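Local coordinates for protein angiotensin-converting enzyme (Anopheles gambiae, PDB 6S1Y) that probably cleaves peptides at a zinc site, as a mosquito metallopeptidase of the angiotensin-converting enzyme family, at residues Ala31-Ala36 against Lys54-Phe59; Glu212-Leu217 against Asp570-Tyr575; Ile287-Met292 against Gln343-Asn348. One frame throughout, in Å; residues are numbered along the deposited sequence.

How the interactions relate
The three contacts lie in one mostly helical chain and share no helix or strand. Interaction 1 closes first along the chain, pairing helices 12-42 and 46-70; interaction 2 then joins helix 203-233 to the short helix 570-575, and interaction 3 is nested inside the long loop this closes. Interactions 1 and 2 are on opposite sides of the chain's centre, their centres about 43 Å apart; the centre of interaction 3 is about 30 Å and 32 Å from those of interactions 1 and 2. The bound γ-glutamyl ligand lies about 7 Å from the side chain of Gln343, against about 11 Å from Gln33 and 14 Å from Ile572. Loop 343-348 leads into helix 349-368, which carries zinc ligands His357 and His361.

Interaction 1: Ala31-Ala36 against Lys54-Phe59; sequences AHQTLA and KAAADF
Gln33 lies across the start of the turn Ala55-Phe59, and its three parts do different work. CB rests against the carbonyl O of Ala55, CG sits 3.6 Å from Ala56 CA, and OE1 comes 3.9 Å from CD2 of Phe59. CG is anti to the backbone N (chi1 -178°), and a bend at chi2 (-114°) places CD. The amide stands almost perpendicular to the Phe59 ring, the planes 84° apart. On the other flank the methyl of Ala55 meets two residues one turn apart: ND1 of His32 at 3.7 Å and CB of Ala36 at 3.8 Å. The two short segments run roughly antiparallel, their axes 8.3 Å apart at closest, and Gln33 and Ala55 bring their CA atoms to 4.9 Å of each other. Tyr26 meets Phe59 edge-to-face, and Phe103 and Leu107 of helix 100-119 pack on Ala56. In relatives of this family the first helices form a lid over the substrate cleft, and this pair probably belongs to the same feature. Chemically the contact is van der Waals in nature: small methyls permit the close approach, and the polar atoms ND1, OE1 and Ala55 O touch carbons without any directional bond.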
loop_
_atom_site.group_PDB
_atom_site.type_symbol
_atom_site.label_atom_id
_atom_site.label_comp_id
_atom_site.label_asym_id
_atom_site.label_seq_id
_atom_site.Cartn_x
_atom_site.Cartn_y
_atom_site.Cartn_z
ATOM N N ALA A 31 -18.477 14.773 0.612
ATOM C CA ALA A 31 -19.118 13.632 1.252
ATOM C C ALA A 31 -20.105 12.977 0.305
ATOM O O ALA A 31 -20.105 11.758 0.146
ATOM C CB ALA A 31 -19.812 14.065 2.543
ATOM N N HIS A 32 -20.953 13.773 -0.345
ATOM C CA HIS A 32 -21.880 13.204 -1.318
ATOM C C HIS A 32 -21.119 12.407 -2.368
ATOM O O HIS A 32 -21.530 11.315 -2.762
ATOM C CB HIS A 32 -22.706 14.320 -1.965
ATOM C CG HIS A 32 -23.744 13.826 -2.923
ATOM N ND1 HIS A 32 -23.650 14.015 -4.287
ATOM C CD2 HIS A 32 -24.890 13.133 -2.717
ATOM C CE1 HIS A 32 -24.695 13.465 -4.880
ATOM N NE2 HIS A 32 -25.462 12.921 -3.949
ATOM N N GLN A 33 -19.976 12.920 -2.800
ATOM C CA GLN A 33 -19.209 12.232 -3.826
ATOM C C GLN A 33 -18.614 10.936 -3.289
ATOM O O GLN A 33 -18.709 9.884 -3.934
ATOM C CB GLN A 33 -18.135 13.177 -4.346
ATOM C CG GLN A 33 -17.304 12.600 -5.438
ATOM C CD GLN A 33 -15.894 12.426 -4.986
ATOM O OE1 GLN A 33 -15.081 13.352 -5.080
ATOM N NE2 GLN A 33 -15.587 11.236 -4.461
ATOM N N THR A 34 -18.034 10.984 -2.090
ATOM C CA THR A 34 -17.505 9.775 -1.476
ATOM C C THR A 34 -18.585 8.712 -1.333
ATOM O O THR A 34 -18.347 7.522 -1.602
ATOM C CB THR A 34 -16.917 10.108 -0.111
ATOM O OG1 THR A 34 -15.782 10.955 -0.269
ATOM C CG2 THR A 34 -16.494 8.853 0.596
ATOM N N LEU A 35 -19.782 9.125 -0.909
ATOM C CA LEU A 35 -20.860 8.174 -0.693
ATOM C C LEU A 35 -21.217 7.444 -1.981
ATOM O O LEU A 35 -21.392 6.217 -1.985
ATOM C CB LEU A 35 -22.071 8.909 -0.128
ATOM C CG LEU A 35 -22.959 8.145 0.848
ATOM C CD1 LEU A 35 -23.996 9.121 1.409
ATOM C CD2 LEU A 35 -23.615 6.954 0.178
ATOM N N ALA A 36 -21.324 8.178 -3.089
ATOM C CA ALA A 36 -21.644 7.540 -4.357
ATOM C C ALA A 36 -20.525 6.606 -4.799
ATOM O O ALA A 36 -20.797 5.552 -5.389
ATOM C CB ALA A 36 -21.925 8.607 -5.415
ATOM N N LYS A 54 -21.562 11.280 -11.830
ATOM C CA LYS A 54 -22.393 12.466 -11.626
ATOM C C LYS A 54 -22.009 13.192 -10.336
ATOM O O LYS A 54 -21.777 14.406 -10.332
ATOM C CB LYS A 54 -23.874 12.084 -11.597
ATOM C CG LYS A 54 -24.802 13.317 -11.637
ATOM C CD LYS A 54 -26.069 13.145 -10.803
ATOM C CE LYS A 54 -26.545 14.494 -10.208
ATOM N NZ LYS A 54 -26.573 15.598 -11.236
ATOM N N ALA A 55 -21.949 12.464 -9.217
ATOM C CA ALA A 55 -21.604 13.106 -7.952
ATOM C C ALA A 55 -20.186 13.658 -7.990
ATOM O O ALA A 55 -19.899 14.697 -7.379
ATOM C CB ALA A 55 -21.762 12.116 -6.804
ATOM N N ALA A 56 -19.288 12.988 -8.719
ATOM C CA ALA A 56 -17.947 13.530 -8.899
ATOM C C ALA A 56 -17.978 14.783 -9.769
ATOM O O ALA A 56 -17.286 15.765 -9.476
ATOM C CB ALA A 56 -17.025 12.471 -9.507
ATOM N N ALA A 57 -18.778 14.771 -10.838
ATOM C CA ALA A 57 -18.911 15.967 -11.664
ATOM C C ALA A 57 -19.451 17.131 -10.845
ATOM O O ALA A 57 -18.944 18.254 -10.939
ATOM C CB ALA A 57 -19.813 15.681 -12.863
ATOM N N ASP A 58 -20.465 16.867 -10.010
ATOM C CA ASP A 58 -21.017 17.894 -9.127
ATOM C C ASP A 58 -19.937 18.483 -8.236
ATOM O O ASP A 58 -19.832 19.706 -8.089
ATOM C CB ASP A 58 -22.133 17.310 -8.257
ATOM C CG ASP A 58 -23.347 16.915 -9.059
ATOM O OD1 ASP A 58 -23.389 17.246 -10.266
ATOM O OD2 ASP A 58 -24.258 16.270 -8.480
ATOM N N PHE A 59 -19.136 17.619 -7.609
ATOM C CA PHE A 59 -18.077 18.119 -6.748
ATOM C C PHE A 59 -17.070 18.927 -7.551
ATOM O O PHE A 59 -16.552 19.941 -7.076
ATOM C CB PHE A 59 -17.384 16.968 -6.029
ATOM C CG PHE A 59 -16.162 17.394 -5.282
ATOM C CD1 PHE A 59 -16.269 18.015 -4.057
ATOM C CD2 PHE A 59 -14.905 17.196 -5.818
ATOM C CE1 PHE A 59 -15.142 18.418 -3.370
ATOM C CE2 PHE A 59 -13.778 17.601 -5.142
ATOM C CZ PHE A 59 -13.898 18.208 -3.913
#

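Interaction 2: Glu212-Leu217 against Asp570-Tyr575; sequences EQIRPL and DAILEY
The amide of Gln213 brings its OE1 to 3.8 Å from CD1 of Leu573, a polar atom against a methyl, and the two side chains cross at about a right angle. The other flat group on helix 203-233, the guanidinium of Arg215, takes no part across the contact; the carboxylate carbon of Glu212 lies at its edge, in its plane. NE and NH1 both reach OE2 on its syn side and from the same face of the carboxylate, the NH1 bond being 2.9 Å; NE adds a weak bond to OE1, and NH2 pairs with Glu219. Across the contact Leu573 does most of the work. Its CD2 touches CD1 of Ile214 at 3.7 Å and both end methyls of Leu217, while CD1 takes Gln213. Ile214 CD1 also reaches CG2 of Ile572, more loosely at 4.2 Å. This is near-parallel helix-on-helix packing, the short segments 8° apart with axes 10.8 Å from each other, joining helix 203-233, kinked at Pro216, to the short helix 570-575. Phe505 of helix 495-514 backs Ile572, and Tyr580 meets Leu217. What joins the helices is therefore apolar dispersion between methyls, while the ion pair stays within its own helix turn and adds nothing directly across the interface.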
loop_
_atom_site.group_PDB
_atom_site.type_symbol
_atom_site.label_atom_id
_atom_site.label_comp_id
_atom_site.label_asym_id
_atom_site.label_seq_id
_atom_site.Cartn_x
_atom_site.Cartn_y
_atom_site.Cartn_z
ATOM N N GLU A 212 19.221 2.701 -2.990
ATOM C CA GLU A 212 20.615 2.286 -3.054
ATOM C C GLU A 212 21.118 1.770 -1.715
ATOM O O GLU A 212 21.976 0.884 -1.688
ATOM C CB GLU A 212 21.497 3.441 -3.547
ATOM C CG GLU A 212 22.972 3.049 -3.748
ATOM C CD GLU A 212 23.166 1.804 -4.634
ATOM O OE1 GLU A 212 22.338 1.542 -5.559
ATOM O OE2 GLU A 212 24.149 1.079 -4.378
ATOM N N GLN A 213 20.602 2.294 -0.597
ATOM C CA GLN A 213 21.022 1.780 0.708
ATOM C C GLN A 213 20.412 0.418 0.993
ATOM O O GLN A 213 21.028 -0.411 1.660
ATOM C CB GLN A 213 20.623 2.737 1.828
ATOM C CG GLN A 213 21.243 4.117 1.749
ATOM C CD GLN A 213 20.711 5.013 2.839
ATOM O OE1 GLN A 213 21.111 4.893 3.995
ATOM N NE2 GLN A 213 19.770 5.879 2.495
ATOM N N ILE A 214 19.181 0.195 0.530
ATOM C CA ILE A 214 18.497 -1.090 0.661
ATOM C C ILE A 214 19.121 -2.169 -0.231
ATOM O O ILE A 214 19.171 -3.344 0.151
ATOM C CB ILE A 214 17.015 -0.832 0.326
ATOM C CG1 ILE A 214 16.376 -0.030 1.463
ATOM C CG2 ILE A 214 16.245 -2.099 0.036
ATOM C CD1 ILE A 214 16.631 -0.601 2.797
ATOM N N ARG A 215 19.632 -1.788 -1.399
ATOM C CA ARG A 215 19.994 -2.763 -2.427
ATOM C C ARG A 215 20.915 -3.873 -1.934
ATOM O O ARG A 215 20.635 -5.044 -2.234
ATOM C CB ARG A 215 20.617 -2.023 -3.625
ATOM C CG ARG A 215 20.980 -2.924 -4.798
ATOM C CD ARG A 215 21.892 -2.223 -5.855
ATOM N NE ARG A 215 23.054 -1.604 -5.219
ATOM C CZ ARG A 215 24.114 -2.285 -4.772
ATOM N NH1 ARG A 215 25.113 -1.643 -4.185
ATOM N NH2 ARG A 215 24.171 -3.602 -4.901
ATOM N N PRO A 216 21.988 -3.613 -1.184
ATOM C CA PRO A 216 22.871 -4.731 -0.823
ATOM C C PRO A 216 22.157 -5.760 0.022
ATOM O O PRO A 216 22.370 -6.972 -0.130
ATOM C CB PRO A 216 24.027 -4.052 -0.061
ATOM C CG PRO A 216 23.966 -2.616 -0.470
ATOM C CD PRO A 216 22.485 -2.336 -0.653
ATOM N N LEU A 217 21.298 -5.298 0.924
ATOM C CA LEU A 217 20.533 -6.222 1.750
ATOM C C LEU A 217 19.519 -6.969 0.896
ATOM O O LEU A 217 19.424 -8.202 0.952
ATOM C CB LEU A 217 19.880 -5.441 2.903
ATOM C CG LEU A 217 20.937 -4.524 3.593
ATOM C CD1 LEU A 217 21.172 -3.146 2.919
ATOM C CD2 LEU A 217 20.648 -4.302 5.078
ATOM N N ASP A 570 17.781 4.719 8.240
ATOM C CA ASP A 570 18.551 4.241 9.385
ATOM C C ASP A 570 17.775 3.178 10.149
ATOM O O ASP A 570 18.292 2.087 10.424
ATOM C CB ASP A 570 18.904 5.436 10.289
ATOM C CG ASP A 570 19.626 5.038 11.581
ATOM O OD1 ASP A 570 20.091 3.881 11.705
ATOM O OD2 ASP A 570 19.736 5.917 12.475
ATOM N N ALA A 571 16.509 3.471 10.461
ATOM C CA ALA A 571 15.708 2.578 11.293
ATOM C C ALA A 571 15.531 1.217 10.635
ATOM O O ALA A 571 15.734 0.176 11.269
ATOM C CB ALA A 571 14.343 3.208 11.596
ATOM N N ILE A 572 15.165 1.202 9.355
ATOM C CA ILE A 572 14.886 -0.075 8.696
ATOM C C ILE A 572 16.170 -0.860 8.441
ATOM O O ILE A 572 16.164 -2.090 8.525
ATOM C CB ILE A 572 14.087 0.139 7.390
ATOM C CG1 ILE A 572 13.650 -1.214 6.839
ATOM C CG2 ILE A 572 14.885 0.892 6.353
ATOM C CD1 ILE A 572 12.844 -1.141 5.544
ATOM N N LEU A 573 17.290 -0.190 8.165
ATOM C CA LEU A 573 18.559 -0.917 8.066
ATOM C C LEU A 573 18.976 -1.510 9.405
ATOM O O LEU A 573 19.539 -2.610 9.444
ATOM C CB LEU A 573 19.669 -0.005 7.541
ATOM C CG LEU A 573 19.471 0.445 6.091
ATOM C CD1 LEU A 573 20.518 1.498 5.678
ATOM C CD2 LEU A 573 19.524 -0.760 5.172
ATOM N N GLU A 574 18.691 -0.824 10.521
ATOM C CA GLU A 574 18.959 -1.413 11.836
ATOM C C GLU A 574 18.071 -2.625 12.075
ATOM O O GLU A 574 18.526 -3.640 12.625
ATOM C CB GLU A 574 18.741 -0.372 12.947
ATOM C CG GLU A 574 19.012 -0.895 14.373
ATOM C CD GLU A 574 18.676 0.120 15.489
ATOM O OE1 GLU A 574 18.429 1.318 15.198
ATOM O OE2 GLU A 574 18.644 -0.306 16.674
ATOM N N TYR A 575 16.793 -2.520 11.694
ATOM C CA TYR A 575 15.849 -3.607 11.928
ATOM C C TYR A 575 16.326 -4.890 11.270
ATOM O O TYR A 575 16.269 -5.973 11.870
ATOM C CB TYR A 575 14.469 -3.197 11.386
ATOM C CG TYR A 575 13.351 -4.174 11.649
ATOM C CD1 TYR A 575 13.118 -5.236 10.782
ATOM C CD2 TYR A 575 12.506 -4.012 12.734
ATOM C CE1 TYR A 575 12.087 -6.132 11.000
ATOM C CE2 TYR A 575 11.461 -4.913 12.975
ATOM C CZ TYR A 575 11.260 -5.972 12.090
ATOM O OH TYR A 575 10.251 -6.869 12.287
#

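Interaction 3: Ile287-Met292 against Gln343-Asn348; sequences IKMFQM and QCTRVN
Met289 and Phe290 pack a helix against an irregular chain, a buried contact between helix 286-299 and the loop 343-348 that leads from strand 339-342 into helix 349-368. Met289 reaches Thr345 tip to tip, its CE 3.9 Å from CG2. The bend at chi3 (74°) also sets CE 3.4 Å from the carbonyl O of Arg346, which already accepts a weak bond from the N of Asn348 in an inverse gamma turn centred on Val347. SD lies beside that turn, 4.2 Å from Val347 CA. Phe290 takes the other half of the loop. Thr345 OG1 sits at the ring's edge, in its plane, 3.5 Å from CE1; the same hydroxyl is bonded to the carbonyl O of Leu315, which should help fix it there. Gln343 brings OE1 to 3.6 Å from CZ, the amide and ring planes 69° apart. This buried OE1 has no polar partner in the model, whereas NE2 is held by Glu351. Cys344, between these two residues, is tied to Cys326 by a disulfide, which probably restrains the loop. Around the contact, Asn348 caps helix 349-368 through Glu351 N, Val355 of that helix packs on Phe290, and Gln343 touches Glu358 of its zinc-binding HExxH motif. Helix 276-281 also packs here, Met279 on Met289 and Ile280 on Val347.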
loop_
_atom_site.group_PDB
_atom_site.type_symbol
_atom_site.label_atom_id
_atom_site.label_comp_id
_atom_site.label_asym_id
_atom_site.label_seq_id
_atom_site.Cartn_x
_atom_site.Cartn_y
_atom_site.Cartn_z
ATOM N N ILE A 287 -14.790 -11.012 11.950
ATOM C CA ILE A 287 -15.173 -10.022 12.954
ATOM C C ILE A 287 -14.254 -10.114 14.163
ATOM O O ILE A 287 -13.810 -9.092 14.698
ATOM C CB ILE A 287 -16.656 -10.194 13.346
ATOM C CG1 ILE A 287 -17.524 -9.267 12.493
ATOM C CG2 ILE A 287 -16.873 -9.897 14.805
ATOM C CD1 ILE A 287 -19.000 -9.648 12.502
ATOM N N LYS A 288 -13.983 -11.334 14.635
ATOM C CA LYS A 288 -13.004 -11.491 15.707
ATOM C C LYS A 288 -11.697 -10.790 15.342
ATOM O O LYS A 288 -11.082 -10.131 16.183
ATOM C CB LYS A 288 -12.788 -12.980 15.988
ATOM C CG LYS A 288 -11.729 -13.313 17.038
ATOM C CD LYS A 288 -12.066 -12.788 18.425
ATOM C CE LYS A 288 -11.186 -13.450 19.501
ATOM N NZ LYS A 288 -11.140 -12.653 20.778
ATOM N N MET A 289 -11.285 -10.877 14.068
ATOM C CA MET A 289 -10.004 -10.288 13.671
ATOM C C MET A 289 -10.031 -8.773 13.808
ATOM O O MET A 289 -9.073 -8.175 14.316
ATOM C CB MET A 289 -9.655 -10.693 12.231
ATOM C CG MET A 289 -9.274 -12.148 12.082
ATOM S SD MET A 289 -9.456 -12.770 10.399
ATOM C CE MET A 289 -8.045 -11.984 9.588
ATOM N N PHE A 290 -11.125 -8.137 13.381
ATOM C CA PHE A 290 -11.235 -6.687 13.544
ATOM C C PHE A 290 -11.393 -6.292 15.009
ATOM O O PHE A 290 -10.889 -5.241 15.428
ATOM C CB PHE A 290 -12.406 -6.167 12.711
ATOM C CG PHE A 290 -12.116 -6.113 11.234
ATOM C CD1 PHE A 290 -12.338 -7.211 10.433
ATOM C CD2 PHE A 290 -11.615 -4.964 10.656
ATOM C CE1 PHE A 290 -12.064 -7.174 9.080
ATOM C CE2 PHE A 290 -11.336 -4.915 9.314
ATOM C CZ PHE A 290 -11.569 -6.028 8.516
ATOM N N GLN A 291 -12.068 -7.118 15.802
ATOM C CA GLN A 291 -12.179 -6.848 17.230
ATOM C C GLN A 291 -10.806 -6.799 17.875
ATOM O O GLN A 291 -10.519 -5.907 18.678
ATOM C CB GLN A 291 -13.053 -7.916 17.887
ATOM C CG GLN A 291 -14.543 -7.666 17.715
ATOM C CD GLN A 291 -15.415 -8.849 18.120
ATOM O OE1 GLN A 291 -15.004 -10.013 18.042
ATOM N NE2 GLN A 291 -16.641 -8.549 18.546
ATOM N N MET A 292 -9.915 -7.711 17.496
ATOM C CA MET A 292 -8.573 -7.679 18.072
ATOM C C MET A 292 -7.772 -6.468 17.615
ATOM O O MET A 292 -6.978 -5.934 18.394
ATOM C CB MET A 292 -7.847 -8.964 17.739
ATOM C CG MET A 292 -8.399 -10.107 18.567
ATOM S SD MET A 292 -7.671 -11.664 18.087
ATOM C CE MET A 292 -6.007 -11.402 18.710
ATOM N N GLN A 343 -13.539 -5.068 2.978
ATOM C CA GLN A 343 -12.480 -6.055 2.886
ATOM C C GLN A 343 -13.095 -7.431 2.728
ATOM O O GLN A 343 -13.992 -7.809 3.494
ATOM C CB GLN A 343 -11.575 -6.022 4.125
ATOM C CG GLN A 343 -10.360 -6.943 4.013
ATOM C CD GLN A 343 -9.350 -6.736 5.129
ATOM O OE1 GLN A 343 -9.311 -5.689 5.773
ATOM N NE2 GLN A 343 -8.515 -7.748 5.358
ATOM N N CYS A 344 -12.611 -8.177 1.741
ATOM C CA CYS A 344 -13.061 -9.553 1.535
ATOM C C CYS A 344 -12.174 -10.481 2.367
ATOM O O CYS A 344 -11.480 -11.367 1.885
ATOM C CB CYS A 344 -13.087 -9.887 0.048
ATOM S SG CYS A 344 -14.241 -8.764 -0.871
ATOM N N THR A 345 -12.270 -10.252 3.677
ATOM C CA THR A 345 -11.426 -10.897 4.671
ATOM C C THR A 345 -11.490 -12.416 4.634
ATOM O O THR A 345 -12.561 -13.019 4.535
ATOM C CB THR A 345 -11.842 -10.418 6.068
ATOM O OG1 THR A 345 -12.021 -8.994 6.050
ATOM C CG2 THR A 345 -10.773 -10.769 7.103
ATOM N N ARG A 346 -10.320 -13.033 4.772
ATOM C CA ARG A 346 -10.170 -14.471 4.960
ATOM C C ARG A 346 -9.379 -14.713 6.239
ATOM O O ARG A 346 -8.710 -13.821 6.753
ATOM C CB ARG A 346 -9.476 -15.106 3.759
ATOM C CG ARG A 346 -10.244 -14.861 2.453
ATOM C CD ARG A 346 -11.393 -15.834 2.324
ATOM N NE ARG A 346 -10.889 -17.150 1.945
ATOM C CZ ARG A 346 -11.642 -18.236 1.791
ATOM N NH1 ARG A 346 -12.946 -18.176 1.998
ATOM N NH2 ARG A 346 -11.075 -19.387 1.446
ATOM N N VAL A 347 -9.491 -15.921 6.780
ATOM C CA VAL A 347 -8.939 -16.224 8.101
ATOM C C VAL A 347 -7.543 -16.798 7.866
ATOM O O VAL A 347 -7.362 -18.014 7.704
ATOM C CB VAL A 347 -9.832 -17.181 8.895
ATOM C CG1 VAL A 347 -9.167 -17.542 10.216
ATOM C CG2 VAL A 347 -11.202 -16.557 9.181
ATOM N N ASN A 348 -6.547 -15.909 7.839
ATOM C CA ASN A 348 -5.144 -16.307 7.825
ATOM C C ASN A 348 -4.313 -15.133 8.326
ATOM O O ASN A 348 -4.813 -14.018 8.506
ATOM C CB ASN A 348 -4.686 -16.767 6.429
ATOM C CG ASN A 348 -4.849 -15.686 5.376
ATOM O OD1 ASN A 348 -4.208 -14.637 5.442
ATOM N ND2 ASN A 348 -5.707 -15.935 4.405
#